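Local coordinates for protein acidocalcisomal pyrophosphatase (Trypanosoma brucei brucei, PDB 5C5V) that probably hydrolyses inorganic pyrophosphate to phosphate with the help of magnesium ions, and here holds the non-hydrolysed analogue imidodiphosphate, at residues E103-V111 / K178-F188; T217-I228 / G253-S263. All coordinates share one frame; numbering follows the deposited sequence.

Contact 1: residues E103-V111 / K178-F188. With 2PN (imidodiphosphoric acid), chain C.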
# COMPACT_ATOMS: atom_id res chain seq x y z
N GLU A 103 4.71 -37.60 10.00
CA GLU A 103 5.82 -36.78 9.51
C GLU A 103 5.51 -36.16 8.15
O GLU A 103 5.02 -36.83 7.24
CB GLU A 103 7.10 -37.62 9.42
CG GLU A 103 8.17 -37.04 8.52
CD GLU A 103 9.32 -38.01 8.26
OE1 GLU A 103 9.31 -39.13 8.84
OE2 GLU A 103 10.25 -37.65 7.49
N MET A 104 5.79 -34.87 8.00
CA MET A 104 5.36 -34.14 6.81
C MET A 104 5.90 -34.76 5.53
O MET A 104 7.04 -35.21 5.48
CB MET A 104 5.80 -32.68 6.89
CG MET A 104 5.08 -31.78 5.89
SD MET A 104 5.44 -30.04 6.19
CE MET A 104 4.46 -29.24 4.91
N TYR A 105 5.06 -34.78 4.50
CA TYR A 105 5.38 -35.34 3.18
C TYR A 105 5.34 -36.86 3.15
O TYR A 105 5.66 -37.46 2.12
CB TYR A 105 6.74 -34.85 2.70
CG TYR A 105 6.86 -33.35 2.66
CD1 TYR A 105 5.90 -32.58 2.01
CD2 TYR A 105 7.92 -32.70 3.28
CE1 TYR A 105 6.01 -31.20 1.97
CE2 TYR A 105 8.03 -31.32 3.25
CZ TYR A 105 7.07 -30.58 2.60
OH TYR A 105 7.19 -29.22 2.57
N THR A 106 4.93 -37.48 4.25
CA THR A 106 4.65 -38.91 4.26
C THR A 106 3.15 -39.07 4.44
O THR A 106 2.47 -38.11 4.79
CB THR A 106 5.40 -39.66 5.37
OG1 THR A 106 4.78 -39.40 6.64
CG2 THR A 106 6.85 -39.23 5.40
N PRO A 107 2.63 -40.28 4.20
CA PRO A 107 1.18 -40.49 4.26
C PRO A 107 0.58 -40.34 5.65
O PRO A 107 -0.65 -40.26 5.77
CB PRO A 107 1.03 -41.93 3.77
CG PRO A 107 2.28 -42.23 3.01
CD PRO A 107 3.35 -41.47 3.72
N SER A 108 1.42 -40.30 6.68
CA SER A 108 0.91 -40.28 8.05
C SER A 108 0.61 -38.86 8.52
O SER A 108 -0.12 -38.66 9.49
CB SER A 108 1.91 -40.94 9.01
OG SER A 108 3.11 -40.19 9.09
N TYR A 109 1.17 -37.89 7.82
CA TYR A 109 1.02 -36.49 8.21
C TYR A 109 -0.43 -36.02 8.24
O TYR A 109 -1.18 -36.26 7.31
CB TYR A 109 1.84 -35.62 7.27
CG TYR A 109 1.87 -34.16 7.65
CD1 TYR A 109 2.60 -33.73 8.75
CD2 TYR A 109 1.20 -33.22 6.88
CE1 TYR A 109 2.64 -32.39 9.09
CE2 TYR A 109 1.25 -31.87 7.21
CZ TYR A 109 1.96 -31.46 8.31
OH TYR A 109 2.00 -30.12 8.64
N ARG A 110 -0.81 -35.36 9.33
CA ARG A 110 -2.14 -34.80 9.49
C ARG A 110 -2.05 -33.43 10.15
O ARG A 110 -1.18 -33.18 10.99
CB ARG A 110 -3.05 -35.72 10.33
CG ARG A 110 -3.45 -37.03 9.65
CD ARG A 110 -4.35 -36.78 8.46
NE ARG A 110 -4.81 -38.03 7.85
CZ ARG A 110 -4.04 -38.83 7.12
NH1 ARG A 110 -2.77 -38.52 6.90
NH2 ARG A 110 -4.55 -39.95 6.61
N VAL A 111 -2.94 -32.52 9.75
CA VAL A 111 -3.11 -31.27 10.47
C VAL A 111 -4.48 -31.27 11.14
O VAL A 111 -5.51 -31.26 10.47
CB VAL A 111 -3.00 -30.05 9.55
CG1 VAL A 111 -3.11 -28.79 10.38
CG2 VAL A 111 -1.68 -30.08 8.76
N LYS A 178 -4.70 -33.53 5.14
CA LYS A 178 -3.70 -34.53 4.78
C LYS A 178 -3.15 -34.25 3.39
O LYS A 178 -3.66 -33.39 2.65
CB LYS A 178 -4.29 -35.93 4.85
CG LYS A 178 -5.24 -36.24 3.71
CD LYS A 178 -5.79 -37.66 3.85
CE LYS A 178 -6.47 -38.13 2.58
NZ LYS A 178 -6.33 -39.61 2.41
N GLN A 179 -2.09 -34.97 3.04
CA GLN A 179 -1.60 -34.89 1.68
C GLN A 179 -2.37 -35.90 0.83
O GLN A 179 -2.50 -37.07 1.18
CB GLN A 179 -0.09 -35.14 1.61
CG GLN A 179 0.51 -34.75 0.27
CD GLN A 179 2.03 -34.66 0.30
OE1 GLN A 179 2.66 -34.81 1.35
NE2 GLN A 179 2.62 -34.42 -0.86
N ASP A 180 -2.90 -35.42 -0.29
CA ASP A 180 -3.56 -36.28 -1.25
C ASP A 180 -2.59 -37.36 -1.74
O ASP A 180 -1.37 -37.16 -1.76
CB ASP A 180 -4.09 -35.45 -2.42
CG ASP A 180 -5.04 -36.21 -3.30
OD1 ASP A 180 -5.54 -37.28 -2.88
OD2 ASP A 180 -5.30 -35.73 -4.43
N ILE A 181 -3.14 -38.52 -2.10
CA ILE A 181 -2.36 -39.65 -2.58
C ILE A 181 -2.60 -39.87 -4.08
O ILE A 181 -3.75 -40.05 -4.51
CB ILE A 181 -2.72 -40.96 -1.82
CG1 ILE A 181 -2.53 -40.80 -0.30
CG2 ILE A 181 -1.91 -42.14 -2.37
CD1 ILE A 181 -1.09 -40.55 0.11
N LYS A 182 -1.54 -39.86 -4.87
CA LYS A 182 -1.69 -40.11 -6.29
C LYS A 182 -0.67 -41.14 -6.75
O LYS A 182 0.53 -40.97 -6.51
CB LYS A 182 -1.57 -38.83 -7.11
CG LYS A 182 -1.80 -39.05 -8.59
CD LYS A 182 -1.95 -37.76 -9.37
CE LYS A 182 -2.10 -38.05 -10.86
NZ LYS A 182 -3.15 -39.06 -11.11
N ASN A 183 -1.15 -42.19 -7.41
CA ASN A 183 -0.28 -43.29 -7.85
C ASN A 183 0.44 -43.94 -6.68
O ASN A 183 1.61 -44.31 -6.80
CB ASN A 183 0.76 -42.81 -8.88
CG ASN A 183 0.12 -42.29 -10.16
OD1 ASN A 183 -0.94 -42.77 -10.57
ND2 ASN A 183 0.78 -41.34 -10.81
N GLY A 184 -0.24 -44.03 -5.55
CA GLY A 184 0.31 -44.72 -4.40
C GLY A 184 1.25 -43.92 -3.51
O GLY A 184 1.52 -44.33 -2.38
N VAL A 185 1.76 -42.80 -4.01
CA VAL A 185 2.65 -41.93 -3.23
C VAL A 185 1.99 -40.59 -2.88
O VAL A 185 1.05 -40.17 -3.55
CB VAL A 185 3.96 -41.66 -3.99
CG1 VAL A 185 4.68 -42.96 -4.26
CG2 VAL A 185 3.66 -40.94 -5.31
N PRO A 186 2.49 -39.92 -1.83
CA PRO A 186 2.00 -38.56 -1.53
C PRO A 186 2.12 -37.64 -2.75
O PRO A 186 3.17 -37.61 -3.38
CB PRO A 186 2.90 -38.11 -0.37
CG PRO A 186 3.30 -39.39 0.29
CD PRO A 186 3.45 -40.39 -0.82
N ARG A 187 1.05 -36.92 -3.08
CA ARG A 187 0.98 -36.18 -4.34
C ARG A 187 1.66 -34.81 -4.32
O ARG A 187 1.41 -33.97 -3.45
CB ARG A 187 -0.49 -36.02 -4.74
CG ARG A 187 -0.77 -35.15 -5.95
CD ARG A 187 -2.28 -34.97 -6.12
NE ARG A 187 -2.64 -34.11 -7.25
CZ ARG A 187 -3.83 -33.54 -7.42
NH1 ARG A 187 -4.79 -33.70 -6.51
NH2 ARG A 187 -4.06 -32.79 -8.49
N PHE A 188 2.53 -34.58 -5.31
CA PHE A 188 3.08 -33.26 -5.58
C PHE A 188 2.67 -32.85 -6.97
O PHE A 188 2.64 -33.69 -7.87
CB PHE A 188 4.61 -33.24 -5.46
CG PHE A 188 5.12 -33.53 -4.08
CD1 PHE A 188 5.51 -32.49 -3.23
CD2 PHE A 188 5.23 -34.84 -3.62
CE1 PHE A 188 5.98 -32.75 -1.97
CE2 PHE A 188 5.71 -35.10 -2.36
CZ PHE A 188 6.08 -34.06 -1.53
P1 2PN C . -7.62 -31.44 -7.73
O1 2PN C . -7.46 -32.76 -6.93
O2 2PN C . -8.82 -31.60 -8.70
O3 2PN C . -6.28 -31.11 -8.44
N1 2PN C . -7.88 -30.22 -6.67
P2 2PN C . -9.27 -30.01 -5.82
O4 2PN C . -9.63 -31.31 -5.02
O5 2PN C . -10.37 -29.72 -6.82
O6 2PN C . -9.11 -28.89 -4.88
O HOH W 1 2.32 -35.43 4.00
O HOH W 2 -0.49 -36.82 4.71
O HOH W 3 -1.77 -38.77 3.23
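Arg110 and Lys178 lie side by side and point the same way, a worked example of two cationic chains packed with the flat guanidinium of one against the aliphatic stem of the other. Lys178 CB sits over one face of that group, 3.6 Å from Arg110 NH1. The face is held in place because NH1 donates to two carbonyls of the preceding turn, Pro107 O at 3.0 Å and Tyr109 O at 2.8 Å, both close to the guanidinium plane, although NH1 stands above the carbonyl plane of Tyr109. The bend at chi2 (-67°) folds the arginine back to reach them. The like charges at the two ends are probably eased by Glu172, which forms a salt bridge with Arg110 and a long, weak ion pair with Lys178.

At the other end of the contact the packing is largely apolar. Phe188 crosses Tyr105 at about a right angle, with Phe188 CZ 3.8 Å from Tyr105 CD1, while the ring planes are inclined by 37°. Pro186 CG rests against Pro107 CD. Gln179 is extended, with CG opposite its own N (chi1 -166°). Its OE1 lies at the edge of the Tyr105 ring and comes within 3.3 Å of Tyr105 CA, whereas NE2 lies over a face of Phe188, toward the rim. NE2 also donates to Arg187 O at 2.9 Å; this oxygen is in the amide plane of Gln179, but NE2 stands above the carbonyl plane of Arg187, away from its lone pairs.

No direct hydrogen bond joins the two segments; three waters lie between them instead. Arg187 binds imidodiphosphate, its NH1 and NH2 taking O1 and O3. The chemistry implies a hydrated junction, next to an Asp180-Arg187 salt bridge that probably helps hold the arginine toward the analogue.

Contact 2: residues T217-I228 / G253-S263. With MG (magnesium ion), chain E; MG (magnesium ion), chain D; MG (magnesium ion), chain G; 2PN (imidodiphosphoric acid), chain C.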
# COMPACT_ATOMS: atom_id res chain seq x y z
N THR A 217 -22.39 -32.57 -12.31
CA THR A 217 -22.52 -32.44 -10.86
C THR A 217 -21.17 -31.96 -10.31
O THR A 217 -20.23 -31.78 -11.09
CB THR A 217 -22.94 -33.75 -10.21
OG1 THR A 217 -21.97 -34.76 -10.49
CG2 THR A 217 -24.29 -34.21 -10.76
N GLY A 218 -21.08 -31.76 -9.00
CA GLY A 218 -19.89 -31.20 -8.38
C GLY A 218 -18.80 -32.21 -8.10
O GLY A 218 -19.02 -33.41 -8.19
N ASP A 219 -17.62 -31.73 -7.73
CA ASP A 219 -16.48 -32.63 -7.56
C ASP A 219 -16.41 -33.21 -6.15
O ASP A 219 -15.39 -33.77 -5.76
CB ASP A 219 -15.16 -31.91 -7.92
CG ASP A 219 -14.60 -31.05 -6.78
OD1 ASP A 219 -13.37 -30.88 -6.74
OD2 ASP A 219 -15.39 -30.56 -5.91
N ASN A 220 -17.50 -33.08 -5.39
CA ASN A 220 -17.65 -33.74 -4.10
C ASN A 220 -16.73 -33.21 -3.00
O ASN A 220 -16.45 -33.91 -2.03
CB ASN A 220 -17.44 -35.25 -4.26
CG ASN A 220 -18.08 -36.07 -3.15
OD1 ASN A 220 -19.09 -35.67 -2.57
ND2 ASN A 220 -17.49 -37.23 -2.85
N ASP A 221 -16.26 -31.98 -3.15
CA ASP A 221 -15.30 -31.35 -2.23
C ASP A 221 -15.79 -29.98 -1.80
O ASP A 221 -16.68 -29.42 -2.43
CB ASP A 221 -13.92 -31.20 -2.89
CG ASP A 221 -12.95 -32.31 -2.53
OD1 ASP A 221 -12.94 -32.76 -1.36
OD2 ASP A 221 -12.16 -32.73 -3.40
N PRO A 222 -15.21 -29.43 -0.73
CA PRO A 222 -15.49 -28.02 -0.44
C PRO A 222 -15.15 -27.13 -1.64
O PRO A 222 -14.31 -27.52 -2.45
CB PRO A 222 -14.58 -27.72 0.75
CG PRO A 222 -14.33 -29.03 1.36
CD PRO A 222 -14.30 -30.02 0.26
N VAL A 223 -15.80 -25.98 -1.75
CA VAL A 223 -15.51 -25.03 -2.81
C VAL A 223 -14.06 -24.54 -2.74
O VAL A 223 -13.54 -24.19 -1.67
CB VAL A 223 -16.48 -23.82 -2.74
CG1 VAL A 223 -16.06 -22.71 -3.71
CG2 VAL A 223 -17.90 -24.28 -3.02
N ASP A 224 -13.41 -24.52 -3.90
CA ASP A 224 -11.99 -24.18 -3.99
C ASP A 224 -11.77 -22.68 -4.11
O ASP A 224 -12.53 -21.99 -4.77
CB ASP A 224 -11.36 -24.91 -5.19
CG ASP A 224 -11.36 -26.42 -5.03
OD1 ASP A 224 -11.09 -26.91 -3.91
OD2 ASP A 224 -11.64 -27.12 -6.02
N ALA A 225 -10.72 -22.19 -3.47
CA ALA A 225 -10.41 -20.77 -3.50
C ALA A 225 -8.94 -20.50 -3.84
O ALA A 225 -8.04 -21.22 -3.40
CB ALA A 225 -10.77 -20.13 -2.16
N VAL A 226 -8.71 -19.45 -4.62
CA VAL A 226 -7.36 -19.00 -4.91
C VAL A 226 -7.18 -17.62 -4.30
O VAL A 226 -7.86 -16.67 -4.69
CB VAL A 226 -7.10 -18.93 -6.43
CG1 VAL A 226 -5.61 -18.81 -6.70
CG2 VAL A 226 -7.66 -20.17 -7.11
N GLU A 227 -6.28 -17.50 -3.33
CA GLU A 227 -6.06 -16.20 -2.70
C GLU A 227 -4.84 -15.49 -3.33
O GLU A 227 -3.73 -16.01 -3.29
CB GLU A 227 -5.90 -16.37 -1.19
CG GLU A 227 -5.95 -15.08 -0.41
CD GLU A 227 -4.63 -14.31 -0.46
OE1 GLU A 227 -3.56 -14.96 -0.48
OE2 GLU A 227 -4.67 -13.06 -0.48
N ILE A 228 -5.05 -14.32 -3.90
CA ILE A 228 -4.05 -13.74 -4.81
C ILE A 228 -3.17 -12.67 -4.16
O ILE A 228 -2.42 -12.00 -4.84
CB ILE A 228 -4.72 -13.12 -6.05
CG1 ILE A 228 -5.59 -11.93 -5.64
CG2 ILE A 228 -5.53 -14.16 -6.80
CD1 ILE A 228 -6.40 -11.34 -6.78
N GLY A 253 -15.08 -33.87 -15.62
CA GLY A 253 -16.52 -34.05 -15.68
C GLY A 253 -17.30 -33.56 -14.46
O GLY A 253 -18.50 -33.76 -14.40
N LYS A 254 -16.63 -32.91 -13.50
CA LYS A 254 -17.33 -32.41 -12.31
C LYS A 254 -17.21 -30.89 -12.22
O LYS A 254 -16.18 -30.32 -12.58
CB LYS A 254 -16.75 -33.01 -11.02
CG LYS A 254 -16.31 -34.46 -11.06
CD LYS A 254 -17.42 -35.44 -11.27
CE LYS A 254 -16.82 -36.85 -11.28
NZ LYS A 254 -15.98 -37.09 -10.06
N MET A 255 -18.25 -30.22 -11.71
CA MET A 255 -18.19 -28.78 -11.47
C MET A 255 -17.15 -28.49 -10.39
O MET A 255 -17.13 -29.13 -9.34
CB MET A 255 -19.55 -28.21 -11.06
CG MET A 255 -19.68 -26.71 -11.27
SD MET A 255 -19.79 -26.26 -13.02
CE MET A 255 -18.54 -24.96 -13.11
N ASP A 256 -16.25 -27.56 -10.66
CA ASP A 256 -15.11 -27.35 -9.79
C ASP A 256 -14.74 -25.88 -9.77
O ASP A 256 -13.61 -25.50 -10.09
CB ASP A 256 -13.95 -28.22 -10.25
CG ASP A 256 -12.98 -28.53 -9.15
OD1 ASP A 256 -13.34 -28.34 -7.96
OD2 ASP A 256 -11.86 -29.00 -9.47
N TRP A 257 -15.72 -25.05 -9.39
CA TRP A 257 -15.55 -23.61 -9.28
C TRP A 257 -14.26 -23.25 -8.61
O TRP A 257 -13.87 -23.88 -7.63
CB TRP A 257 -16.69 -22.97 -8.48
CG TRP A 257 -18.06 -23.15 -9.01
CD1 TRP A 257 -19.03 -23.98 -8.51
CD2 TRP A 257 -18.65 -22.48 -10.14
NE1 TRP A 257 -20.18 -23.87 -9.26
CE2 TRP A 257 -19.98 -22.96 -10.26
CE3 TRP A 257 -18.19 -21.53 -11.05
CZ2 TRP A 257 -20.84 -22.51 -11.25
CZ3 TRP A 257 -19.05 -21.09 -12.04
CH2 TRP A 257 -20.36 -21.58 -12.13
N LYS A 258 -13.60 -22.22 -9.13
CA LYS A 258 -12.39 -21.69 -8.52
C LYS A 258 -12.62 -20.24 -8.17
O LYS A 258 -12.61 -19.37 -9.04
CB LYS A 258 -11.19 -21.85 -9.46
CG LYS A 258 -10.80 -23.29 -9.74
CD LYS A 258 -10.06 -23.91 -8.57
CE LYS A 258 -9.66 -25.34 -8.87
NZ LYS A 258 -10.85 -26.23 -8.94
N VAL A 259 -12.85 -19.97 -6.89
CA VAL A 259 -13.14 -18.62 -6.45
C VAL A 259 -11.85 -17.82 -6.32
O VAL A 259 -10.88 -18.28 -5.72
CB VAL A 259 -13.91 -18.60 -5.10
CG1 VAL A 259 -14.08 -17.16 -4.61
CG2 VAL A 259 -15.26 -19.28 -5.25
N VAL A 260 -11.85 -16.62 -6.90
CA VAL A 260 -10.73 -15.71 -6.78
C VAL A 260 -11.01 -14.80 -5.61
O VAL A 260 -12.07 -14.17 -5.55
CB VAL A 260 -10.51 -14.85 -8.07
CG1 VAL A 260 -9.35 -13.86 -7.85
CG2 VAL A 260 -10.22 -15.74 -9.28
N CYS A 261 -10.08 -14.72 -4.67
CA CYS A 261 -10.30 -13.90 -3.49
C CYS A 261 -9.00 -13.26 -3.06
O CYS A 261 -7.92 -13.64 -3.54
CB CYS A 261 -10.89 -14.73 -2.34
SG CYS A 261 -9.77 -16.04 -1.76
N ILE A 262 -9.09 -12.31 -2.14
CA ILE A 262 -7.87 -11.70 -1.61
C ILE A 262 -7.99 -11.43 -0.13
O ILE A 262 -9.02 -10.99 0.36
CB ILE A 262 -7.51 -10.39 -2.34
CG1 ILE A 262 -6.17 -9.87 -1.83
CG2 ILE A 262 -8.61 -9.34 -2.18
CD1 ILE A 262 -5.62 -8.72 -2.62
N SER A 263 -6.89 -11.69 0.58
CA SER A 263 -6.80 -11.47 2.01
C SER A 263 -7.16 -10.05 2.42
O SER A 263 -6.68 -9.08 1.84
CB SER A 263 -5.37 -11.78 2.48
OG SER A 263 -5.17 -11.28 3.79
MG MG E . -12.27 -28.99 -6.37
MG MG D . -10.35 -30.23 -9.06
MG MG G . -10.50 -28.78 -3.63
P1 2PN C . -7.62 -31.44 -7.73
O1 2PN C . -7.46 -32.76 -6.93
O2 2PN C . -8.82 -31.60 -8.70
O3 2PN C . -6.28 -31.11 -8.44
N1 2PN C . -7.88 -30.22 -6.67
P2 2PN C . -9.27 -30.01 -5.82
O4 2PN C . -9.63 -31.31 -5.02
O5 2PN C . -10.37 -29.72 -6.82
O6 2PN C . -9.11 -28.89 -4.88
O HOH W 4 -15.53 -36.41 -7.33
O HOH W 5 -11.75 -31.91 -8.64
O HOH W 6 -14.02 -28.36 -5.17
O HOH W 7 -11.80 -29.91 -4.74
O HOH W 8 -12.01 -28.62 -1.87
O HOH W 9 -8.91 -28.74 -9.26
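The magnesium-diphosphate centre of the PPase family lies at one end of this contact, where Asp219, Asp224 and Asp256 meet around a single metal, and a parallel strand pair carries the contact on from there. Asp219 OD1, Asp224 OD2 and Asp256 OD1 all bind the same magnesium, with imidodiphosphate O5 and two waters completing six ligands. The metal draws acidic oxygens together: Asp219 OD1 and Asp256 OD1 stand only 2.8 Å apart. The carboxylate planes of Asp224 and Asp256 are turned 70° from each other, and each group spends its second oxygen on a further magnesium, Asp224 OD1 on one and Asp256 OD2 on another, both of which also hold the analogue. With CG opposite its backbone N (chi1 -155°), Asp256 sends one oxygen to each of two metals. Lys258 NZ forms a salt bridge with Asp224 OD2 at 3.2 Å, met on the anti side but out of the carboxylate plane; it also bonds Asp256 O and, weakly, Asp256 OD2, and the lysine has a cation-pi partner in Phe293. Flanking the metals, Met255 N donates to Thr217 O at 2.6 Å.

Beyond the metals, strands 224-227 and 258-263 run parallel. Val226 N meets Val259 O at 2.7 Å, and Val226 O accepts from Cys261 N. Ile228 CG2 touches Val260 CG1 at 4.0 Å. At the far end Glu227, bent at chi2 (-79°), turns OE2 to Ser263 N, 2.8 Å away on the anti side, while its OE1 is taken by Asn197.

Pairing on both sides of the metals probably helps hold the aspartates of two segments around shared magnesium ions, whose charge, with that of Lys258, probably offsets the mutual repulsion of the carboxylates and the analogue.

In the fold
Contact 1 lies at the surface and contact 2 is buried. Contact 1 joins the turns that lead into strand 110-117 of one antiparallel sheet to strands 177-182 and 185-186 of another, chiefly by van der Waals packing and bridging water. Contact 2 lies within the seven-stranded mixed sheet, with direct backbone bonds and metal coordination. They share no strand, and their nearest atoms are about 8 Å apart, but both touch imidodiphosphate: segment 178-188 sends Arg187 to a phosphoryl group, while segments 217-228 and 253-263 send the carboxylates that hold magnesium. A cation and metal-bound anions thus reach the same analogue from different segments.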